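Local coordinates for putative uncharacterized protein (Chaetomium thermophilum, PDB 5T8V) that probably acts as a cohesin loader that associates with chromatin, this chain being the C-terminal part of Scc2, built from HEAT repeats, at residues T1134-V1145 / L1169-L1180; A1203-Q1211 / V1273-E1281. All coordinates share one frame; numbering follows the deposited sequence.

Contact 1: T1134-V1145 / L1169-L1180; sequences TSTQDDHAFLAV and LATSTHPRISEL
Phe-1142 and Arg-1176 form the centre of this contact, the arginine folded across one face of the ring. Its CB lies over that face in a CH-pi contact, 3.8 Å from the centroid of the Phe-1142 ring. Bends at chi2 and chi3 then carry the chain back over the ring, and CZ of Arg-1176 makes an off-centre cation-pi contact, 4.2 Å from the centroid of Phe-1142. The guanidinium stands steeply to the ring, the planes 74° apart, and its NH1 keeps a long salt bridge of 3.7 Å to OD1 of Asp-1139. At the ring's edge comes CG1 of Ile-1177, 3.9 Å from CB of Phe-1142. Replacing Phe-1142 by an alanine would probably leave the arginine without a surface to fold over and open a gap beside Ile-1177.

The helices beginning at Asp-1139 and Pro-1175 run nearly parallel, their axes 9.6 Å apart and inclined by 21°, the side-by-side stacking from which the alpha-solenoid of HEAT repeats is built. Farther along the first helix, CG2 of Val-1145 meets CD1 of Leu-1169, at the end of helix 1163-1169, at 3.8 Å, while CG1 of the same valine packs on Ile-1177.

Polar bonds tie together the turns leading into these helices. With CG anti to the backbone N (chi1 -156°) and the chain extended, Gln-1137 brings OE1 to Thr-1173 N, which donates to it at 2.8 Å from above the amide plane. Ser-1172 OG gives the same oxygen a second hydrogen bond, modelled so short that its exact length is doubtful. Further out, Asp-1138 caps the first helix through a weak bond from Ala-1141 N to its OD1, and Thr-1136 OG1 donates to that same oxygen.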
loop_
_atom_site.group_PDB
_atom_site.type_symbol
_atom_site.label_atom_id
_atom_site.label_comp_id
_atom_site.label_asym_id
_atom_site.label_seq_id
_atom_site.Cartn_x
_atom_site.Cartn_y
_atom_site.Cartn_z
ATOM N N THR A 1134 -43.978 -16.137 -4.004
ATOM C CA THR A 1134 -44.070 -14.964 -3.143
ATOM C C THR A 1134 -44.630 -15.287 -1.760
ATOM O O THR A 1134 -45.045 -14.375 -1.038
ATOM C CB THR A 1134 -44.927 -13.888 -3.813
ATOM O OG1 THR A 1134 -46.265 -14.374 -3.986
ATOM C CG2 THR A 1134 -44.347 -13.509 -5.170
ATOM N N SER A 1135 -44.640 -16.561 -1.370
ATOM C CA SER A 1135 -45.178 -16.965 -0.077
ATOM C C SER A 1135 -44.105 -17.307 0.943
ATOM O O SER A 1135 -44.343 -17.161 2.146
ATOM C CB SER A 1135 -46.104 -18.175 -0.246
ATOM O OG SER A 1135 -47.239 -17.842 -1.026
ATOM N N THR A 1136 -42.935 -17.760 0.499
ATOM C CA THR A 1136 -41.846 -18.114 1.396
ATOM C C THR A 1136 -40.538 -17.599 0.816
ATOM O O THR A 1136 -40.485 -17.089 -0.307
ATOM C CB THR A 1136 -41.768 -19.629 1.627
ATOM O OG1 THR A 1136 -41.882 -20.316 0.375
ATOM C CG2 THR A 1136 -42.874 -20.086 2.566
ATOM N N GLN A 1137 -39.471 -17.740 1.603
ATOM C CA GLN A 1137 -38.147 -17.262 1.222
ATOM C C GLN A 1137 -37.124 -18.391 1.189
ATOM O O GLN A 1137 -35.922 -18.138 1.320
ATOM C CB GLN A 1137 -37.699 -16.159 2.182
ATOM C CG GLN A 1137 -36.676 -15.205 1.601
ATOM C CD GLN A 1137 -36.642 -13.878 2.329
ATOM O OE1 GLN A 1137 -36.436 -12.831 1.717
ATOM N NE2 GLN A 1137 -36.847 -13.911 3.642
ATOM N N ASP A 1138 -37.577 -19.629 1.009
ATOM C CA ASP A 1138 -36.710 -20.796 1.003
ATOM C C ASP A 1138 -36.467 -21.259 -0.434
ATOM O O ASP A 1138 -36.922 -20.646 -1.401
ATOM C CB ASP A 1138 -37.316 -21.910 1.863
ATOM C CG ASP A 1138 -38.794 -22.115 1.599
ATOM O OD1 ASP A 1138 -39.239 -21.854 0.462
ATOM O OD2 ASP A 1138 -39.513 -22.529 2.533
ATOM N N ASP A 1139 -35.734 -22.367 -0.567
ATOM C CA ASP A 1139 -35.303 -22.827 -1.886
ATOM C C ASP A 1139 -36.492 -23.161 -2.782
ATOM O O ASP A 1139 -36.436 -22.954 -3.999
ATOM C CB ASP A 1139 -34.386 -24.039 -1.739
ATOM C CG ASP A 1139 -33.025 -23.674 -1.183
ATOM O OD1 ASP A 1139 -32.475 -22.630 -1.596
ATOM O OD2 ASP A 1139 -32.508 -24.429 -0.331
ATOM N N HIS A 1140 -37.568 -23.693 -2.203
ATOM C CA HIS A 1140 -38.751 -24.018 -2.994
ATOM C C HIS A 1140 -39.270 -22.784 -3.725
ATOM O O HIS A 1140 -39.470 -22.798 -4.952
ATOM C CB HIS A 1140 -39.825 -24.604 -2.078
ATOM C CG HIS A 1140 -40.922 -25.309 -2.806
ATOM N ND1 HIS A 1140 -42.256 -25.089 -2.535
ATOM C CD2 HIS A 1140 -40.886 -26.233 -3.794
ATOM C CE1 HIS A 1140 -42.993 -25.846 -3.327
ATOM N NE2 HIS A 1140 -42.187 -26.550 -4.101
ATOM N N ALA A 1141 -39.488 -21.699 -2.982
ATOM C CA ALA A 1141 -39.847 -20.435 -3.608
ATOM C C ALA A 1141 -38.851 -20.066 -4.699
ATOM O O ALA A 1141 -39.237 -19.543 -5.752
ATOM C CB ALA A 1141 -39.922 -19.331 -2.552
ATOM N N PHE A 1142 -37.561 -20.342 -4.472
ATOM C CA PHE A 1142 -36.573 -20.045 -5.503
ATOM C C PHE A 1142 -36.830 -20.855 -6.765
ATOM O O PHE A 1142 -36.564 -20.378 -7.873
ATOM C CB PHE A 1142 -35.150 -20.308 -5.022
ATOM C CG PHE A 1142 -34.133 -20.189 -6.118
ATOM C CD1 PHE A 1142 -33.864 -18.958 -6.697
ATOM C CD2 PHE A 1142 -33.469 -21.305 -6.595
ATOM C CE1 PHE A 1142 -32.939 -18.841 -7.717
ATOM C CE2 PHE A 1142 -32.541 -21.194 -7.616
ATOM C CZ PHE A 1142 -32.277 -19.959 -8.177
ATOM N N LEU A 1143 -37.314 -22.091 -6.620
ATOM C CA LEU A 1143 -37.704 -22.872 -7.788
ATOM C C LEU A 1143 -38.860 -22.202 -8.515
ATOM O O LEU A 1143 -38.843 -22.061 -9.746
ATOM C CB LEU A 1143 -38.077 -24.294 -7.363
ATOM C CG LEU A 1143 -38.511 -25.254 -8.473
ATOM C CD1 LEU A 1143 -37.397 -25.467 -9.480
ATOM C CD2 LEU A 1143 -38.953 -26.583 -7.881
ATOM N N ALA A 1144 -39.874 -21.762 -7.763
ATOM C CA ALA A 1144 -41.006 -21.083 -8.387
ATOM C C ALA A 1144 -40.548 -19.865 -9.186
ATOM O O ALA A 1144 -40.849 -19.739 -10.380
ATOM C CB ALA A 1144 -42.026 -20.678 -7.324
ATOM N N VAL A 1145 -39.815 -18.952 -8.543
ATOM C CA VAL A 1145 -39.324 -17.772 -9.249
ATOM C C VAL A 1145 -38.381 -18.162 -10.372
ATOM O O VAL A 1145 -38.214 -17.401 -11.330
ATOM C CB VAL A 1145 -38.626 -16.792 -8.278
ATOM C CG1 VAL A 1145 -37.450 -17.451 -7.618
ATOM C CG2 VAL A 1145 -38.182 -15.529 -9.007
ATOM N N LEU A 1169 -39.722 -9.352 -5.288
ATOM C CA LEU A 1169 -38.759 -10.390 -4.948
ATOM C C LEU A 1169 -37.325 -9.878 -4.971
ATOM O O LEU A 1169 -36.450 -10.501 -4.360
ATOM C CB LEU A 1169 -38.908 -11.571 -5.905
ATOM C CG LEU A 1169 -40.244 -12.319 -5.824
ATOM C CD1 LEU A 1169 -40.405 -13.263 -7.001
ATOM C CD2 LEU A 1169 -40.359 -13.085 -4.511
ATOM N N ALA A 1170 -37.063 -8.762 -5.656
ATOM C CA ALA A 1170 -35.715 -8.206 -5.667
ATOM C C ALA A 1170 -35.274 -7.753 -4.283
ATOM O O ALA A 1170 -34.068 -7.638 -4.036
ATOM C CB ALA A 1170 -35.635 -7.036 -6.647
ATOM N N THR A 1171 -36.217 -7.493 -3.377
ATOM C CA THR A 1171 -35.902 -7.088 -2.014
ATOM C C THR A 1171 -35.831 -8.271 -1.056
ATOM O O THR A 1171 -35.935 -8.080 0.160
ATOM C CB THR A 1171 -36.936 -6.077 -1.511
ATOM O OG1 THR A 1171 -38.205 -6.724 -1.347
ATOM C CG2 THR A 1171 -37.082 -4.921 -2.492
ATOM N N SER A 1172 -35.660 -9.482 -1.575
ATOM C CA SER A 1172 -35.593 -10.666 -0.734
ATOM C C SER A 1172 -34.192 -10.831 -0.155
ATOM O O SER A 1172 -33.196 -10.410 -0.750
ATOM C CB SER A 1172 -35.976 -11.911 -1.536
ATOM O OG SER A 1172 -35.963 -13.066 -0.720
ATOM N N THR A 1173 -34.126 -11.450 1.026
ATOM C CA THR A 1173 -32.837 -11.714 1.655
ATOM C C THR A 1173 -32.148 -12.931 1.049
ATOM O O THR A 1173 -30.912 -12.980 1.009
ATOM C CB THR A 1173 -33.011 -11.909 3.163
ATOM O OG1 THR A 1173 -33.989 -12.927 3.412
ATOM C CG2 THR A 1173 -33.450 -10.610 3.822
ATOM N N HIS A 1174 -32.916 -13.914 0.579
ATOM C CA HIS A 1174 -32.344 -15.055 -0.124
ATOM C C HIS A 1174 -31.611 -14.543 -1.360
ATOM O O HIS A 1174 -32.254 -14.028 -2.284
ATOM C CB HIS A 1174 -33.432 -16.058 -0.513
ATOM C CG HIS A 1174 -32.899 -17.358 -1.029
ATOM N ND1 HIS A 1174 -33.639 -18.197 -1.835
ATOM C CD2 HIS A 1174 -31.702 -17.967 -0.851
ATOM C CE1 HIS A 1174 -32.920 -19.265 -2.133
ATOM N NE2 HIS A 1174 -31.742 -19.151 -1.548
ATOM N N PRO A 1175 -30.279 -14.652 -1.423
ATOM C CA PRO A 1175 -29.559 -14.028 -2.549
ATOM C C PRO A 1175 -30.004 -14.527 -3.913
ATOM O O PRO A 1175 -30.029 -13.747 -4.873
ATOM C CB PRO A 1175 -28.092 -14.387 -2.264
ATOM C CG PRO A 1175 -28.038 -14.671 -0.807
ATOM C CD PRO A 1175 -29.355 -15.284 -0.465
ATOM N N ARG A 1176 -30.361 -15.806 -4.029
ATOM C CA ARG A 1176 -30.677 -16.363 -5.340
ATOM C C ARG A 1176 -32.011 -15.850 -5.868
ATOM O O ARG A 1176 -32.209 -15.786 -7.086
ATOM C CB ARG A 1176 -30.677 -17.889 -5.270
ATOM C CG ARG A 1176 -29.425 -18.466 -4.631
ATOM C CD ARG A 1176 -28.810 -19.565 -5.480
ATOM N NE ARG A 1176 -29.734 -20.671 -5.708
ATOM C CZ ARG A 1176 -30.064 -21.576 -4.790
ATOM N NH1 ARG A 1176 -29.553 -21.507 -3.567
ATOM N NH2 ARG A 1176 -30.911 -22.549 -5.092
ATOM N N ILE A 1177 -32.934 -15.484 -4.979
ATOM C CA ILE A 1177 -34.173 -14.848 -5.413
ATOM C C ILE A 1177 -33.930 -13.381 -5.745
ATOM O O ILE A 1177 -34.431 -12.868 -6.752
ATOM C CB ILE A 1177 -35.261 -15.012 -4.334
ATOM C CG1 ILE A 1177 -35.603 -16.495 -4.148
ATOM C CG2 ILE A 1177 -36.514 -14.206 -4.703
ATOM C CD1 ILE A 1177 -36.588 -16.776 -3.023
ATOM N N SER A 1178 -33.154 -12.689 -4.908
ATOM C CA SER A 1178 -32.926 -11.262 -5.107
ATOM C C SER A 1178 -32.182 -10.995 -6.409
ATOM O O SER A 1178 -32.528 -10.067 -7.151
ATOM C CB SER A 1178 -32.151 -10.694 -3.918
ATOM O OG SER A 1178 -31.837 -9.325 -4.111
ATOM N N GLU A 1179 -31.156 -11.792 -6.708
ATOM C CA GLU A 1179 -30.364 -11.555 -7.911
ATOM C C GLU A 1179 -31.189 -11.800 -9.170
ATOM O O GLU A 1179 -31.268 -10.937 -10.053
ATOM C CB GLU A 1179 -29.119 -12.443 -7.895
ATOM C CG GLU A 1179 -28.144 -12.105 -6.775
ATOM C CD GLU A 1179 -27.031 -13.125 -6.636
ATOM O OE1 GLU A 1179 -26.897 -13.992 -7.528
ATOM O OE2 GLU A 1179 -26.288 -13.060 -5.633
ATOM N N LEU A 1180 -31.816 -12.974 -9.267
ATOM C CA LEU A 1180 -32.613 -13.301 -10.445
ATOM C C LEU A 1180 -33.764 -12.315 -10.618
ATOM O O LEU A 1180 -33.963 -11.752 -11.705
ATOM C CB LEU A 1180 -33.133 -14.734 -10.328
ATOM C CG LEU A 1180 -33.895 -15.314 -11.521
ATOM C CD1 LEU A 1180 -33.026 -15.350 -12.767
ATOM C CD2 LEU A 1180 -34.402 -16.708 -11.181
#

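Contact 2: A1203-Q1211 / V1273-E1281; sequences AIQSIFAYQ and VQYSRFIIE
Turned with CG opposite the backbone N (chi1 172°), Phe-1208 sends its ring off helix 1200-1213 into helix 1271-1284, where Tyr-1275 and Phe-1278, swung the same way about their first torsions, receive it from two directions. The three rings make an aromatic cluster joining two helices of the Scc2 solenoid that cross at 104°, close to perpendicular, with axes 10.6 Å apart.

Over one face of the Phe-1208 ring sits the start of the tyrosine, whose CA is 3.9 Å from the ring centroid in a CH-pi contact; its own ring is inclined by 50° to that of Phe-1208. Phe-1278 slides past Phe-1208 in the opposite sense, so that CG of Phe-1278 touches CD1 of Phe-1208 obliquely. CB of Phe-1208 in turn makes an off-centre CH-pi contact with the Phe-1278 ring.

Aliphatic branches close the flanks. CG2 of Ile-1207 reaches CZ of Phe-1278 at 3.9 Å, and CG2 of Ile-1204 touches both the edge of the Tyr-1275 ring, 3.8 Å from CE1, and CG2 of Ile-1279. The buried tyrosine hydroxyl is satisfied by a hydrogen bond with OE1 of Gln-1255, which is likely to hold that end of the ring in place. At the rim of the phenylalanine ring, CG of Gln-1274 lies in the ring plane, 3.5 Å from CZ of Phe-1208.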
loop_
_atom_site.group_PDB
_atom_site.type_symbol
_atom_site.label_atom_id
_atom_site.label_comp_id
_atom_site.label_asym_id
_atom_site.label_seq_id
_atom_site.Cartn_x
_atom_site.Cartn_y
_atom_site.Cartn_z
ATOM N N ALA A 1203 -46.280 -1.264 -6.566
ATOM C CA ALA A 1203 -44.955 -1.840 -6.356
ATOM C C ALA A 1203 -44.440 -1.529 -4.957
ATOM O O ALA A 1203 -43.922 -2.412 -4.265
ATOM C CB ALA A 1203 -43.984 -1.320 -7.415
ATOM N N ILE A 1204 -44.569 -0.274 -4.524
ATOM C CA ILE A 1204 -44.126 0.098 -3.183
ATOM C C ILE A 1204 -44.931 -0.659 -2.134
ATOM O O ILE A 1204 -44.371 -1.317 -1.247
ATOM C CB ILE A 1204 -44.232 1.622 -2.991
ATOM C CG1 ILE A 1204 -43.344 2.343 -4.012
ATOM C CG2 ILE A 1204 -43.834 2.017 -1.570
ATOM C CD1 ILE A 1204 -43.601 3.830 -4.114
ATOM N N GLN A 1205 -46.262 -0.578 -2.221
ATOM C CA GLN A 1205 -47.112 -1.327 -1.301
ATOM C C GLN A 1205 -46.732 -2.801 -1.284
ATOM O O GLN A 1205 -46.688 -3.430 -0.220
ATOM C CB GLN A 1205 -48.581 -1.161 -1.695
ATOM C CG GLN A 1205 -49.091 0.272 -1.607
ATOM C CD GLN A 1205 -50.348 0.496 -2.429
ATOM O OE1 GLN A 1205 -50.939 -0.448 -2.958
ATOM N NE2 GLN A 1205 -50.760 1.754 -2.547
ATOM N N SER A 1206 -46.441 -3.366 -2.458
ATOM C CA SER A 1206 -46.074 -4.776 -2.538
ATOM C C SER A 1206 -44.774 -5.048 -1.793
ATOM O O SER A 1206 -44.669 -6.021 -1.041
ATOM C CB SER A 1206 -45.952 -5.202 -4.002
ATOM O OG SER A 1206 -45.544 -6.553 -4.104
ATOM N N ILE A 1207 -43.764 -4.200 -1.998
ATOM C CA ILE A 1207 -42.493 -4.392 -1.307
ATOM C C ILE A 1207 -42.696 -4.327 0.200
ATOM O O ILE A 1207 -42.120 -5.122 0.953
ATOM C CB ILE A 1207 -41.458 -3.356 -1.785
ATOM C CG1 ILE A 1207 -41.114 -3.600 -3.259
ATOM C CG2 ILE A 1207 -40.189 -3.424 -0.928
ATOM C CD1 ILE A 1207 -40.230 -2.535 -3.876
ATOM N N PHE A 1208 -43.522 -3.386 0.666
ATOM C CA PHE A 1208 -43.768 -3.278 2.100
ATOM C C PHE A 1208 -44.458 -4.528 2.635
ATOM O O PHE A 1208 -44.023 -5.109 3.636
ATOM C CB PHE A 1208 -44.603 -2.035 2.406
ATOM C CG PHE A 1208 -45.062 -1.959 3.835
ATOM C CD1 PHE A 1208 -44.147 -1.786 4.860
ATOM C CD2 PHE A 1208 -46.405 -2.068 4.153
ATOM C CE1 PHE A 1208 -44.563 -1.721 6.175
ATOM C CE2 PHE A 1208 -46.827 -2.002 5.467
ATOM C CZ PHE A 1208 -45.905 -1.829 6.478
ATOM N N ALA A 1209 -45.542 -4.955 1.981
ATOM C CA ALA A 1209 -46.243 -6.157 2.426
ATOM C C ALA A 1209 -45.315 -7.364 2.431
ATOM O O ALA A 1209 -45.412 -8.229 3.308
ATOM C CB ALA A 1209 -47.456 -6.416 1.534
ATOM N N TYR A 1210 -44.405 -7.434 1.461
ATOM C CA TYR A 1210 -43.468 -8.551 1.389
ATOM C C TYR A 1210 -42.487 -8.514 2.554
ATOM O O TYR A 1210 -42.238 -9.536 3.202
ATOM C CB TYR A 1210 -42.732 -8.512 0.051
ATOM C CG TYR A 1210 -41.800 -9.676 -0.199
ATOM C CD1 TYR A 1210 -42.294 -10.923 -0.551
ATOM C CD2 TYR A 1210 -40.424 -9.519 -0.108
ATOM C CE1 TYR A 1210 -41.446 -11.988 -0.791
ATOM C CE2 TYR A 1210 -39.566 -10.576 -0.346
ATOM C CZ TYR A 1210 -40.082 -11.809 -0.687
ATOM O OH TYR A 1210 -39.232 -12.868 -0.925
ATOM N N GLN A 1211 -41.921 -7.337 2.837
ATOM C CA GLN A 1211 -41.000 -7.212 3.961
ATOM C C GLN A 1211 -41.694 -7.491 5.287
ATOM O O GLN A 1211 -41.065 -8.002 6.222
ATOM C CB GLN A 1211 -40.380 -5.814 3.977
ATOM C CG GLN A 1211 -39.482 -5.519 2.789
ATOM C CD GLN A 1211 -38.183 -6.297 2.833
ATOM O OE1 GLN A 1211 -37.606 -6.501 3.901
ATOM N NE2 GLN A 1211 -37.720 -6.743 1.671
ATOM N N VAL A 1273 -49.169 4.003 9.506
ATOM C CA VAL A 1273 -47.996 4.496 10.221
ATOM C C VAL A 1273 -46.816 3.553 10.027
ATOM O O VAL A 1273 -45.674 3.997 9.857
ATOM C CB VAL A 1273 -48.326 4.693 11.711
ATOM C CG1 VAL A 1273 -47.064 5.028 12.510
ATOM C CG2 VAL A 1273 -49.358 5.798 11.878
ATOM N N GLN A 1274 -47.064 2.241 10.059
ATOM C CA GLN A 1274 -46.010 1.281 9.753
ATOM C C GLN A 1274 -45.513 1.464 8.325
ATOM O O GLN A 1274 -44.301 1.465 8.071
ATOM C CB GLN A 1274 -46.528 -0.141 9.971
ATOM C CG GLN A 1274 -45.469 -1.227 9.849
ATOM C CD GLN A 1274 -44.427 -1.157 10.946
ATOM O OE1 GLN A 1274 -44.726 -1.376 12.120
ATOM N NE2 GLN A 1274 -43.191 -0.852 10.567
ATOM N N TYR A 1275 -46.441 1.635 7.381
ATOM C CA TYR A 1275 -46.068 1.858 5.986
ATOM C C TYR A 1275 -45.317 3.178 5.823
ATOM O O TYR A 1275 -44.242 3.229 5.207
ATOM C CB TYR A 1275 -47.334 1.828 5.125
ATOM C CG TYR A 1275 -47.121 2.043 3.645
ATOM C CD1 TYR A 1275 -46.153 1.333 2.949
ATOM C CD2 TYR A 1275 -47.915 2.935 2.937
ATOM C CE1 TYR A 1275 -45.967 1.524 1.591
ATOM C CE2 TYR A 1275 -47.739 3.132 1.582
ATOM C CZ TYR A 1275 -46.763 2.424 0.913
ATOM O OH TYR A 1275 -46.585 2.618 -0.438
ATOM N N SER A 1276 -45.868 4.258 6.383
ATOM C CA SER A 1276 -45.212 5.559 6.312
ATOM C C SER A 1276 -43.787 5.482 6.844
ATOM O O SER A 1276 -42.842 5.941 6.193
ATOM C CB SER A 1276 -46.022 6.594 7.094
ATOM O OG SER A 1276 -47.313 6.762 6.531
ATOM N N ARG A 1277 -43.614 4.901 8.033
ATOM C CA ARG A 1277 -42.273 4.692 8.567
ATOM C C ARG A 1277 -41.409 3.930 7.571
ATOM O O ARG A 1277 -40.256 4.302 7.311
ATOM C CB ARG A 1277 -42.352 3.933 9.892
ATOM C CG ARG A 1277 -40.993 3.663 10.521
ATOM C CD ARG A 1277 -41.115 2.844 11.791
ATOM N NE ARG A 1277 -39.880 2.881 12.568
ATOM C CZ ARG A 1277 -39.740 2.360 13.783
ATOM N NH1 ARG A 1277 -40.762 1.754 14.375
ATOM N NH2 ARG A 1277 -38.575 2.451 14.410
ATOM N N PHE A 1278 -41.958 2.855 7.001
ATOM C CA PHE A 1278 -41.189 2.049 6.062
ATOM C C PHE A 1278 -40.640 2.895 4.922
ATOM O O PHE A 1278 -39.486 2.717 4.514
ATOM C CB PHE A 1278 -42.044 0.908 5.507
ATOM C CG PHE A 1278 -41.417 0.204 4.335
ATOM C CD1 PHE A 1278 -40.396 -0.710 4.524
ATOM C CD2 PHE A 1278 -41.844 0.462 3.043
ATOM C CE1 PHE A 1278 -39.813 -1.353 3.448
ATOM C CE2 PHE A 1278 -41.268 -0.178 1.966
ATOM C CZ PHE A 1278 -40.252 -1.087 2.167
ATOM N N ILE A 1279 -41.440 3.827 4.394
ATOM C CA ILE A 1279 -41.022 4.565 3.204
ATOM C C ILE A 1279 -40.386 5.913 3.525
ATOM O O ILE A 1279 -39.933 6.597 2.599
ATOM C CB ILE A 1279 -42.184 4.750 2.204
ATOM C CG1 ILE A 1279 -43.321 5.579 2.802
ATOM C CG2 ILE A 1279 -42.695 3.391 1.744
ATOM C CD1 ILE A 1279 -44.423 5.888 1.795
ATOM N N ILE A 1280 -40.326 6.319 4.792
ATOM C CA ILE A 1280 -39.495 7.470 5.153
ATOM C C ILE A 1280 -38.093 7.019 5.545
ATOM O O ILE A 1280 -37.102 7.685 5.218
ATOM C CB ILE A 1280 -40.150 8.311 6.273
ATOM C CG1 ILE A 1280 -40.244 7.525 7.581
ATOM C CG2 ILE A 1280 -41.521 8.813 5.844
ATOM C CD1 ILE A 1280 -39.149 7.866 8.570
ATOM N N GLU A 1281 -37.990 5.875 6.229
ATOM C CA GLU A 1281 -36.674 5.314 6.513
ATOM C C GLU A 1281 -35.910 5.024 5.226
ATOM O O GLU A 1281 -34.674 5.000 5.231
ATOM C CB GLU A 1281 -36.819 4.048 7.354
ATOM C CG GLU A 1281 -37.301 4.302 8.772
ATOM C CD GLU A 1281 -37.588 3.019 9.531
ATOM O OE1 GLU A 1281 -38.226 2.114 8.956
ATOM O OE2 GLU A 1281 -37.172 2.916 10.703
#

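In the fold
Contact 1 closes before contact 2 opens along the chain, and their centres lie about 19 Å apart. Helix 1200-1213 works on two sides: it meets helix 1271-1284 in contact 2 and the turn at 1169-1172 of contact 1. One tie is polar, Gln-1211 NE2 hydrogen-bonding to Thr-1171 O at 2.7 Å. A weak hydrogen bond of 3.3 Å pairs Tyr-1210 OH with Ser-1172 OG, and the same tyrosine packs against Leu-1169, its OH 3.8 Å from CD2. Solenoid packing thus passes from a nearly parallel helix pair to a strongly crossed one, both within the sister chromatid cohesion C-terminus family region.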